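Local structure of putative dehydrogenase (Pseudarthrobacter phenanthrenivorans, 6A3F) at residues 205-214 with 280-288; 234-243 with 255-263. The protein catalyses the NAD(+)-dependent oxidation of levoglucosan to 3-dehydrolevoglucosan, working as a homotetramer of the Gfo/Idh/MocA family. One frame throughout, in Å; residues are numbered along the deposited sequence.

Overall arrangement
Both contacts belong to the C-terminal substrate-binding domain. Contact 2 is nested along the chain inside the loop that contact 1 closes. Contact 1 is buried: the start of helix 206-221 lies on strand 279-285 of the large mixed sheet, held by apolar side chains (alanine, valine and isoleucine) and one salt bridge at a levoglucosan-binding residue. Contact 2 lies nearer the surface. There, strands 238-242 and 256-261 form a separate two-stranded antiparallel sheet, joined mainly by backbone hydrogen bonds. The centres of the two contacts are about 21 Å apart. They still meet where N287 of contact 1 packs against W235 and I236 of contact 2.

Contact 1 (205-214 with 280-288); sequences GALGDIATHV and GSVEATRNA
D209 and R286 carry the polar part of this contact. The R286 chain runs extended from CG to NE and brings NH2 2.9 Å from D209 OD2 in a hydrogen-bonded salt bridge. The bond lies in the guanidinium plane but meets OD2 from above the carboxylate, and the two planes are 67° apart. A water accepts from R286 NE and donates to D209 OD2, so it bridges the pair a second time. One guanidinium face lies over the helix start, with A206 N 3.9 Å above its centre. NH1 is bound to the carbonyl of R196.

The apolar part follows the strand. A284 CB sits 3.9 Å from A211 CB and 4.0 Å from I210 CG1. I210 CD1 reaches T285 O at 3.4 Å. Farther along, V214 CG1, anti to its own N (chi1 -179°), meets V282 CG2 at 3.7 Å. The axes of the short helix and strand segments come within 7.7 Å here.

D209 binds levoglucosan. Its carboxylate pairs with K124, another ligand-binding residue, through OD1 and with R286 through OD2. R286 and the bridging water are consistent with a second-shell role in positioning it.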
loop_
_atom_site.group_PDB
_atom_site.type_symbol
_atom_site.label_atom_id
_atom_site.label_comp_id
_atom_site.label_asym_id
_atom_site.label_seq_id
_atom_site.Cartn_x
_atom_site.Cartn_y
_atom_site.Cartn_z
ATOM N N GLY B 205 13.177 24.582 -15.440
ATOM C CA GLY B 205 13.590 23.195 -15.198
ATOM C C GLY B 205 12.402 22.347 -14.768
ATOM O O GLY B 205 11.505 22.151 -15.584
ATOM N N ALA B 206 12.363 21.958 -13.496
ATOM C CA ALA B 206 11.202 21.178 -12.957
ATOM C C ALA B 206 9.892 21.942 -13.160
ATOM O O ALA B 206 8.871 21.356 -13.585
ATOM C CB ALA B 206 11.432 20.852 -11.513
ATOM N N LEU B 207 9.912 23.252 -12.933
ATOM C CA LEU B 207 8.718 24.057 -13.103
ATOM C C LEU B 207 8.042 23.787 -14.460
ATOM O O LEU B 207 6.898 23.361 -14.491
ATOM C CB LEU B 207 9.093 25.530 -12.931
ATOM C CG LEU B 207 7.953 26.497 -13.197
ATOM C CD1 LEU B 207 6.767 26.230 -12.278
ATOM C CD2 LEU B 207 8.425 27.934 -13.073
ATOM N N GLY B 208 8.703 24.102 -15.602
ATOM C CA GLY B 208 8.080 23.947 -16.900
ATOM C C GLY B 208 7.869 22.492 -17.318
ATOM O O GLY B 208 6.967 22.183 -18.112
ATOM N N ASP B 209 8.801 21.630 -16.933
ATOM C CA ASP B 209 8.812 20.264 -17.406
ATOM C C ASP B 209 7.762 19.387 -16.680
ATOM O O ASP B 209 7.059 18.583 -17.339
ATOM C CB ASP B 209 10.197 19.642 -17.219
ATOM C CG ASP B 209 10.362 18.317 -17.927
ATOM O OD1 ASP B 209 9.688 18.101 -18.937
ATOM O OD2 ASP B 209 11.198 17.503 -17.476
ATOM N N ILE B 210 7.678 19.530 -15.360
ATOM C CA ILE B 210 6.830 18.579 -14.591
ATOM C C ILE B 210 5.825 19.318 -13.715
ATOM O O ILE B 210 4.690 18.857 -13.575
ATOM C CB ILE B 210 7.651 17.534 -13.826
ATOM C CG1 ILE B 210 8.751 18.142 -12.961
ATOM C CG2 ILE B 210 8.169 16.483 -14.807
ATOM C CD1 ILE B 210 9.489 17.147 -12.061
ATOM N N ALA B 211 6.145 20.475 -13.162
ATOM C CA ALA B 211 5.082 21.130 -12.389
ATOM C C ALA B 211 3.896 21.527 -13.264
ATOM O O ALA B 211 2.767 21.561 -12.768
ATOM C CB ALA B 211 5.642 22.310 -11.642
ATOM N N THR B 212 4.115 21.862 -14.547
ATOM C CA THR B 212 3.008 22.262 -15.423
ATOM C C THR B 212 1.961 21.140 -15.519
ATOM O O THR B 212 0.775 21.439 -15.650
ATOM C CB THR B 212 3.520 22.683 -16.802
ATOM O OG1 THR B 212 4.309 21.593 -17.268
ATOM C CG2 THR B 212 4.365 23.955 -16.773
ATOM N N HIS B 213 2.391 19.869 -15.486
ATOM C CA HIS B 213 1.418 18.746 -15.502
ATOM C C HIS B 213 0.486 18.831 -14.280
ATOM O O HIS B 213 -0.753 18.627 -14.361
ATOM C CB HIS B 213 2.154 17.399 -15.549
ATOM C CG HIS B 213 2.770 17.057 -16.856
ATOM N ND1 HIS B 213 2.033 16.943 -17.975
ATOM C CD2 HIS B 213 4.056 16.728 -17.191
ATOM C CE1 HIS B 213 2.836 16.595 -18.980
ATOM N NE2 HIS B 213 4.087 16.456 -18.526
ATOM N N VAL B 214 1.075 19.133 -13.132
ATOM C CA VAL B 214 0.333 19.234 -11.877
ATOM C C VAL B 214 -0.547 20.481 -11.888
ATOM O O VAL B 214 -1.683 20.437 -11.400
ATOM C CB VAL B 214 1.253 19.211 -10.646
ATOM C CG1 VAL B 214 0.461 19.290 -9.333
ATOM C CG2 VAL B 214 2.099 17.948 -10.679
ATOM N N GLY B 280 -4.055 25.815 -1.742
ATOM C CA GLY B 280 -3.315 24.600 -2.086
ATOM C C GLY B 280 -1.820 24.826 -2.220
ATOM O O GLY B 280 -1.275 25.892 -1.958
ATOM N N SER B 281 -1.158 23.798 -2.726
ATOM C CA SER B 281 0.284 23.841 -2.897
ATOM C C SER B 281 0.673 22.780 -3.934
ATOM O O SER B 281 -0.057 21.800 -4.099
ATOM C CB SER B 281 1.048 23.710 -1.593
ATOM O OG SER B 281 1.017 22.402 -1.040
ATOM N N VAL B 282 1.708 23.106 -4.714
ATOM C CA VAL B 282 2.297 22.248 -5.743
ATOM C C VAL B 282 3.808 22.148 -5.477
ATOM O O VAL B 282 4.478 23.160 -5.159
ATOM C CB VAL B 282 2.002 22.761 -7.168
ATOM C CG1 VAL B 282 2.940 22.114 -8.193
ATOM C CG2 VAL B 282 0.552 22.557 -7.559
ATOM N N GLU B 283 4.347 20.930 -5.529
ATOM C CA GLU B 283 5.776 20.724 -5.350
ATOM C C GLU B 283 6.223 19.795 -6.459
ATOM O O GLU B 283 5.572 18.722 -6.677
ATOM C CB GLU B 283 6.104 20.120 -3.981
ATOM C CG GLU B 283 7.560 19.849 -3.715
ATOM C CD GLU B 283 7.830 19.437 -2.274
ATOM O OE1 GLU B 283 7.086 19.923 -1.325
ATOM O OE2 GLU B 283 8.764 18.619 -2.101
ATOM N N ALA B 284 7.333 20.133 -7.090
ATOM C CA ALA B 284 7.914 19.232 -8.116
ATOM C C ALA B 284 9.437 19.224 -7.956
ATOM O O ALA B 284 10.023 20.243 -7.567
ATOM C CB ALA B 284 7.447 19.613 -9.507
ATOM N N THR B 285 10.068 18.076 -8.229
ATOM C CA THR B 285 11.505 17.951 -8.130
ATOM C C THR B 285 12.002 16.858 -9.086
ATOM O O THR B 285 11.295 15.889 -9.405
ATOM C CB THR B 285 11.931 17.674 -6.679
ATOM O OG1 THR B 285 13.344 17.853 -6.588
ATOM C CG2 THR B 285 11.549 16.282 -6.205
ATOM N N ARG B 286 13.267 17.031 -9.486
ATOM C CA ARG B 286 14.046 16.042 -10.182
ATOM C C ARG B 286 15.011 15.325 -9.225
ATOM O O ARG B 286 15.794 14.466 -9.683
ATOM C CB ARG B 286 14.823 16.749 -11.296
ATOM C CG ARG B 286 13.962 17.298 -12.404
ATOM C CD ARG B 286 14.753 18.035 -13.497
ATOM N NE ARG B 286 13.899 18.307 -14.625
ATOM C CZ ARG B 286 14.170 19.163 -15.606
ATOM N NH1 ARG B 286 15.202 19.996 -15.515
ATOM N NH2 ARG B 286 13.415 19.179 -16.688
ATOM N N ASN B 287 14.952 15.591 -7.918
ATOM C CA ASN B 287 15.990 15.172 -6.974
ATOM C C ASN B 287 15.380 14.450 -5.772
ATOM O O ASN B 287 15.696 14.769 -4.636
ATOM C CB ASN B 287 16.848 16.363 -6.513
ATOM C CG ASN B 287 17.591 16.983 -7.665
ATOM O OD1 ASN B 287 16.976 17.629 -8.519
ATOM N ND2 ASN B 287 18.891 16.697 -7.765
ATOM N N ALA B 288 14.439 13.515 -6.029
ATOM C CA ALA B 288 13.819 12.733 -4.996
ATOM C C ALA B 288 14.083 11.234 -5.224
ATOM O O ALA B 288 13.321 10.576 -5.894
ATOM C CB ALA B 288 12.347 13.040 -4.989
HETATM O O HOH W 1 11.688 16.531 -15.076
#

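Contact 2 (234-243 with 255-263); sequences TWIPERPLQS and GEGPKGPVD
Strands 238-242 and 256-261 form a two-stranded antiparallel sheet with a beta bulge. R239 and G260 are a hydrogen-bonded pair. R239 N donates to G260 O and G260 N to R239 O, both at 2.9 Å. E238 with P261 and P240 with K259 are the non-hydrogen-bonded pairs beside it. Toward the start of 234-243, V262 N donates to P237 O at 2.8 Å in a nearly straight bond (175°). In the other direction, L241 N donates to P258 O, and L241 O accepts from G257 N. The register shifts by one between P240 and Q242, which marks the bulge. At the far end G255 O takes two bonds from S243, one from N and one from OG (2.8 Å). The OG lies between the backbone N and the carbonyl carbon (chi1 82°), which brings it to the same oxygen.

Side chains add to this on both faces. E238 crosses K259 at about a right angle, with E238 CG 3.5 Å from K259 CB. The salt bridge from E238 OE1 to K259 NZ is long, at 3.9 Å. P240 CB packs on E256 CG at 3.8 Å. V262 CG2 lies 3.4 Å from I236 O and also touches the R239 chain at CD. I236 CG2 sits over one face of the R239 guanidinium.

R239 ties the sheet to the loop after strand 174-182, bonding to the carbonyls of S186, D188 and S191, and it makes a cation-pi contact with F197. P240 shares a backbone hydrogen bond with L193, against which V262 also packs. Along the chain, the two strands lie between strands 225-233 and 267-274, which are neighbours in the large mixed sheet.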
loop_
_atom_site.group_PDB
_atom_site.type_symbol
_atom_site.label_atom_id
_atom_site.label_comp_id
_atom_site.label_asym_id
_atom_site.label_seq_id
_atom_site.Cartn_x
_atom_site.Cartn_y
_atom_site.Cartn_z
ATOM N N THR B 234 17.931 24.970 -6.883
ATOM C CA THR B 234 18.816 24.219 -7.766
ATOM C C THR B 234 19.793 23.462 -6.886
ATOM O O THR B 234 20.507 24.072 -6.052
ATOM C CB THR B 234 19.540 25.114 -8.775
ATOM O OG1 THR B 234 18.550 25.786 -9.542
ATOM C CG2 THR B 234 20.462 24.330 -9.686
ATOM N N TRP B 235 19.758 22.132 -6.979
ATOM C CA TRP B 235 20.529 21.265 -6.107
ATOM C C TRP B 235 21.815 20.746 -6.767
ATOM O O TRP B 235 22.714 20.350 -6.048
ATOM C CB TRP B 235 19.684 20.056 -5.721
ATOM C CG TRP B 235 18.405 20.394 -5.032
ATOM C CD1 TRP B 235 17.155 19.971 -5.374
ATOM C CD2 TRP B 235 18.276 21.101 -3.790
ATOM N NE1 TRP B 235 16.244 20.416 -4.450
ATOM C CE2 TRP B 235 16.888 21.130 -3.489
ATOM C CE3 TRP B 235 19.168 21.789 -2.955
ATOM C CZ2 TRP B 235 16.377 21.761 -2.359
ATOM C CZ3 TRP B 235 18.651 22.420 -1.837
ATOM C CH2 TRP B 235 17.280 22.404 -1.553
ATOM N N ILE B 236 21.810 20.628 -8.074
ATOM C CA ILE B 236 22.993 20.137 -8.848
ATOM C C ILE B 236 23.305 21.266 -9.836
ATOM O O ILE B 236 22.674 21.441 -10.850
ATOM C CB ILE B 236 22.707 18.768 -9.508
ATOM C CG1 ILE B 236 22.519 17.699 -8.426
ATOM C CG2 ILE B 236 23.802 18.417 -10.533
ATOM C CD1 ILE B 236 22.110 16.340 -8.937
ATOM N N PRO B 237 24.225 22.171 -9.424
ATOM C CA PRO B 237 24.347 23.429 -10.125
ATOM C C PRO B 237 25.285 23.372 -11.343
ATOM O O PRO B 237 25.381 24.336 -12.052
ATOM C CB PRO B 237 24.938 24.363 -9.062
ATOM C CG PRO B 237 25.738 23.435 -8.204
ATOM C CD PRO B 237 24.869 22.197 -8.113
ATOM N N GLU B 238 25.920 22.233 -11.538
ATOM C CA GLU B 238 26.864 22.031 -12.617
ATOM C C GLU B 238 26.713 20.602 -13.145
ATOM O O GLU B 238 26.677 19.660 -12.376
ATOM C CB GLU B 238 28.243 22.306 -11.998
ATOM C CG GLU B 238 29.446 21.889 -12.768
ATOM C CD GLU B 238 30.666 22.497 -12.095
ATOM O OE1 GLU B 238 31.347 21.772 -11.363
ATOM O OE2 GLU B 238 30.842 23.719 -12.236
ATOM N N ARG B 239 26.765 20.437 -14.446
ATOM C CA ARG B 239 26.793 19.068 -15.007
ATOM C C ARG B 239 27.792 18.973 -16.170
ATOM O O ARG B 239 28.121 19.969 -16.837
ATOM C CB ARG B 239 25.423 18.656 -15.545
ATOM C CG ARG B 239 24.368 18.450 -14.462
ATOM C CD ARG B 239 22.970 18.293 -15.047
ATOM N NE ARG B 239 21.980 18.099 -13.981
ATOM C CZ ARG B 239 21.835 16.995 -13.233
ATOM N NH1 ARG B 239 22.586 15.924 -13.437
ATOM N NH2 ARG B 239 20.925 16.987 -12.252
ATOM N N PRO B 240 28.236 17.754 -16.426
ATOM C CA PRO B 240 29.158 17.551 -17.541
ATOM C C PRO B 240 28.459 17.622 -18.890
ATOM O O PRO B 240 27.421 17.014 -19.067
ATOM C CB PRO B 240 29.684 16.112 -17.375
ATOM C CG PRO B 240 28.627 15.434 -16.527
ATOM C CD PRO B 240 28.115 16.540 -15.621
ATOM N N LEU B 241 29.067 18.288 -19.872
ATOM C CA LEU B 241 28.570 18.169 -21.205
ATOM C C LEU B 241 28.869 16.744 -21.704
ATOM O O LEU B 241 29.799 16.110 -21.229
ATOM C CB LEU B 241 29.238 19.254 -22.069
ATOM C CG LEU B 241 28.762 20.687 -21.827
ATOM C CD1 LEU B 241 29.785 21.713 -22.339
ATOM C CD2 LEU B 241 27.402 20.959 -22.481
ATOM N N GLN B 242 28.059 16.242 -22.638
ATOM C CA GLN B 242 28.361 14.990 -23.401
ATOM C C GLN B 242 29.240 15.347 -24.605
ATOM O O GLN B 242 28.763 16.036 -25.503
ATOM C CB GLN B 242 27.094 14.322 -23.941
ATOM C CG GLN B 242 26.233 13.698 -22.855
ATOM C CD GLN B 242 24.975 13.033 -23.378
ATOM O OE1 GLN B 242 24.049 13.676 -23.876
ATOM N NE2 GLN B 242 24.940 11.717 -23.267
ATOM N N SER B 243 30.502 14.913 -24.608
ATOM C CA SER B 243 31.477 15.355 -25.661
ATOM C C SER B 243 31.122 14.729 -27.026
ATOM O O SER B 243 31.477 15.236 -28.106
ATOM C CB SER B 243 32.910 15.049 -25.240
ATOM O OG SER B 243 33.265 13.700 -25.502
ATOM N N GLY B 255 32.746 9.674 -21.561
ATOM C CA GLY B 255 32.511 10.593 -22.723
ATOM C C GLY B 255 32.307 12.051 -22.323
ATOM O O GLY B 255 31.948 12.895 -23.140
ATOM N N GLU B 256 32.559 12.378 -21.063
ATOM C CA GLU B 256 32.359 13.742 -20.544
ATOM C C GLU B 256 33.222 14.731 -21.333
ATOM O O GLU B 256 34.382 14.417 -21.697
ATOM C CB GLU B 256 32.800 13.886 -19.084
ATOM C CG GLU B 256 31.926 13.141 -18.092
ATOM C CD GLU B 256 32.146 11.635 -17.982
ATOM O OE1 GLU B 256 33.185 11.134 -18.477
ATOM O OE2 GLU B 256 31.256 10.956 -17.422
ATOM N N GLY B 257 32.631 15.909 -21.525
ATOM C CA GLY B 257 33.379 17.156 -21.796
ATOM C C GLY B 257 33.471 18.030 -20.560
ATOM O O GLY B 257 33.301 17.567 -19.418
ATOM N N PRO B 258 33.759 19.312 -20.778
ATOM C CA PRO B 258 33.693 20.325 -19.770
ATOM C C PRO B 258 32.391 20.371 -18.956
ATOM O O PRO B 258 31.330 20.069 -19.478
ATOM C CB PRO B 258 33.773 21.640 -20.567
ATOM C CG PRO B 258 34.578 21.243 -21.777
ATOM C CD PRO B 258 34.088 19.853 -22.093
ATOM N N LYS B 259 32.485 20.784 -17.697
ATOM C CA LYS B 259 31.274 21.089 -16.928
ATOM C C LYS B 259 30.668 22.410 -17.388
ATOM O O LYS B 259 31.386 23.345 -17.732
ATOM C CB LYS B 259 31.586 21.288 -15.447
ATOM C CG LYS B 259 32.271 20.131 -14.752
ATOM C CD LYS B 259 31.408 18.934 -14.622
ATOM C CE LYS B 259 32.133 17.819 -13.907
ATOM N NZ LYS B 259 32.264 18.101 -12.463
ATOM N N GLY B 260 29.353 22.510 -17.292
ATOM C CA GLY B 260 28.616 23.743 -17.542
ATOM C C GLY B 260 27.554 23.939 -16.457
ATOM O O GLY B 260 27.259 22.986 -15.731
ATOM N N PRO B 261 27.059 25.173 -16.289
ATOM C CA PRO B 261 26.188 25.449 -15.165
ATOM C C PRO B 261 24.741 25.102 -15.524
ATOM O O PRO B 261 24.308 25.187 -16.654
ATOM C CB PRO B 261 26.317 26.969 -14.894
ATOM C CG PRO B 261 26.534 27.525 -16.297
ATOM C CD PRO B 261 27.376 26.450 -16.988
ATOM N N VAL B 262 24.001 24.728 -14.484
ATOM C CA VAL B 262 22.568 24.554 -14.605
ATOM C C VAL B 262 21.930 25.861 -14.138
ATOM O O VAL B 262 22.029 26.187 -12.941
ATOM C CB VAL B 262 22.111 23.360 -13.739
ATOM C CG1 VAL B 262 20.588 23.276 -13.692
ATOM C CG2 VAL B 262 22.754 22.040 -14.187
ATOM N N ASP B 263 21.205 26.526 -15.005
ATOM C CA ASP B 263 20.656 27.832 -14.627
ATOM C C ASP B 263 19.159 27.748 -14.569
ATOM O O ASP B 263 18.464 28.714 -14.937
ATOM C CB ASP B 263 21.096 28.908 -15.611
ATOM C CG ASP B 263 20.715 28.578 -17.052
ATOM O OD1 ASP B 263 20.181 27.466 -17.344
ATOM O OD2 ASP B 263 20.957 29.437 -17.919
#